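Local coordinates for protein L-methionine gamma-lyase (PDB 6LXU) that belongs to the Cys/Met metabolism family of pyridoxal-phosphate-dependent enzymes and holds its cofactor covalently attached, at residues G19-L24 against T66-E71. Sequence-based numbering, arbitrary orientation.
Sequences GTLKNL and TTTVLE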
loop_
_atom_site.group_PDB
_atom_site.type_symbol
_atom_site.label_atom_id
_atom_site.label_comp_id
_atom_site.label_asym_id
_atom_site.label_seq_id
_atom_site.Cartn_x
_atom_site.Cartn_y
_atom_site.Cartn_z
ATOM N N GLY A 19 15.522 8.609 14.470
ATOM C CA GLY A 19 15.586 7.205 14.132
ATOM C C GLY A 19 15.703 6.915 12.660
ATOM O O GLY A 19 15.793 5.741 12.282
ATOM N N THR A 20 15.766 7.949 11.823
ATOM C CA THR A 20 15.812 7.772 10.375
ATOM C C THR A 20 17.040 6.989 9.961
ATOM O O THR A 20 18.106 7.105 10.570
ATOM C CB THR A 20 15.963 9.097 9.617
ATOM O OG1 THR A 20 17.201 9.725 9.996
ATOM C CG2 THR A 20 14.800 10.024 9.856
ATOM N N LEU A 21 16.882 6.212 8.899
ATOM C CA LEU A 21 17.979 5.511 8.257
ATOM C C LEU A 21 18.151 6.100 6.875
ATOM O O LEU A 21 17.186 6.580 6.279
ATOM C CB LEU A 21 17.668 4.025 8.138
ATOM C CG LEU A 21 17.732 3.169 9.396
ATOM C CD1 LEU A 21 17.305 1.752 9.017
ATOM C CD2 LEU A 21 19.112 3.194 10.043
ATOM N N LYS A 22 19.375 6.030 6.365
ATOM C CA LYS A 22 19.680 6.464 5.001
ATOM C C LYS A 22 19.041 5.556 3.975
ATOM O O LYS A 22 18.793 4.369 4.252
ATOM C CB LYS A 22 21.196 6.447 4.744
ATOM C CG LYS A 22 21.640 7.284 3.551
ATOM C CD LYS A 22 21.465 8.749 3.900
ATOM C CE LYS A 22 21.669 9.683 2.733
ATOM N NZ LYS A 22 21.043 11.004 3.008
ATOM N N ASN A 23 18.799 6.104 2.788
ATOM C CA ASN A 23 18.474 5.270 1.639
ATOM C C ASN A 23 19.329 5.695 0.461
ATOM O O ASN A 23 19.885 6.795 0.444
ATOM C CB ASN A 23 16.972 5.296 1.336
ATOM C CG ASN A 23 16.492 6.647 0.832
ATOM O OD1 ASN A 23 16.659 6.982 -0.362
ATOM N ND2 ASN A 23 15.885 7.430 1.730
ATOM N N LEU A 24 19.452 4.816 -0.521
ATOM C CA LEU A 24 20.399 5.019 -1.615
ATOM C C LEU A 24 20.086 6.228 -2.493
ATOM O O LEU A 24 20.991 6.811 -3.084
ATOM C CB LEU A 24 20.463 3.760 -2.481
ATOM C CG LEU A 24 21.559 3.695 -3.551
ATOM C CD1 LEU A 24 22.949 3.938 -2.978
ATOM C CD2 LEU A 24 21.482 2.352 -4.258
ATOM N N THR A 66 12.559 -0.439 7.187
ATOM C CA THR A 66 11.418 0.428 7.485
ATOM C C THR A 66 11.028 0.300 8.957
ATOM O O THR A 66 10.854 1.275 9.675
ATOM C CB THR A 66 10.222 0.125 6.565
ATOM O OG1 THR A 66 10.639 0.150 5.201
ATOM C CG2 THR A 66 9.083 1.099 6.819
ATOM N N THR A 67 10.922 -0.944 9.416
ATOM C CA THR A 67 10.548 -1.205 10.795
ATOM C C THR A 67 11.594 -0.677 11.782
ATOM O O THR A 67 11.234 -0.189 12.846
ATOM C CB THR A 67 10.305 -2.696 10.969
ATOM O OG1 THR A 67 9.399 -3.083 9.934
ATOM C CG2 THR A 67 9.720 -3.010 12.309
ATOM N N THR A 68 12.869 -0.781 11.418
ATOM C CA THR A 68 13.925 -0.241 12.282
ATOM C C THR A 68 13.741 1.245 12.574
ATOM O O THR A 68 13.950 1.691 13.703
ATOM C CB THR A 68 15.303 -0.481 11.657
ATOM O OG1 THR A 68 15.522 -1.891 11.634
ATOM C CG2 THR A 68 16.425 0.196 12.446
ATOM N N VAL A 69 13.352 2.010 11.565
ATOM C CA VAL A 69 13.096 3.438 11.770
ATOM C C VAL A 69 12.008 3.654 12.800
ATOM O O VAL A 69 12.157 4.468 13.704
ATOM C CB VAL A 69 12.779 4.139 10.450
ATOM C CG1 VAL A 69 12.279 5.560 10.677
ATOM C CG2 VAL A 69 14.019 4.153 9.581
ATOM N N LEU A 70 10.918 2.892 12.675
ATOM C CA LEU A 70 9.839 2.981 13.641
ATOM C C LEU A 70 10.306 2.637 15.053
ATOM O O LEU A 70 9.966 3.312 16.025
ATOM C CB LEU A 70 8.694 2.063 13.213
ATOM C CG LEU A 70 7.533 1.920 14.191
ATOM C CD1 LEU A 70 6.894 3.262 14.488
ATOM C CD2 LEU A 70 6.504 0.951 13.628
ATOM N N GLU A 71 11.057 1.547 15.149
ATOM C CA GLU A 71 11.591 1.100 16.429
ATOM C C GLU A 71 12.472 2.162 17.080
ATOM O O GLU A 71 12.357 2.442 18.278
ATOM C CB GLU A 71 12.366 -0.191 16.229
ATOM C CG GLU A 71 11.434 -1.360 15.921
ATOM C CD GLU A 71 12.116 -2.631 15.481
ATOM O OE1 GLU A 71 13.296 -2.604 15.080
ATOM O OE2 GLU A 71 11.431 -3.688 15.508
#
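L21 and V69 lead this meeting of an N-terminal loop with the first turns of helix 65-78, in a family of fold-type I PLP enzymes. Residues G19 to L21, in the loop after helix 11-17, pass over the helix at the surface of the subunit, and the chain then runs away from it. No hydrogen bond joins the two segments; apolar contact and one CA-H...O approach do the work.

Along the helix, T68 comes first. With CG2 anti to the backbone N, the methyl of T68 is turned to the loop, where L21 CD1 stands 3.9 Å from T68 CG2, the two side chains roughly perpendicular. The hydroxyl of T68 is engaged elsewhere, bonded to Y57 OH and N64 O, and Y57 lies against L21 as well. On the loop side, L21 packs in addition on Y25 of the second subunit, which brings the contact to a subunit interface.

One residue on, V69 is the buried member. CG2 of V69 lies 3.8 Å from CG of L21, the two side chains lying alongside one another and pointing in opposite senses, and the same methyl sits 3.6 Å from the backbone N of L21. V69 also packs on M30, further along the same loop, and on I257 of helix 250-260. G19 brings its carbonyl onto the helix backbone: V69 CA to G19 O is 3.6 Å, with 154° at the hydrogen.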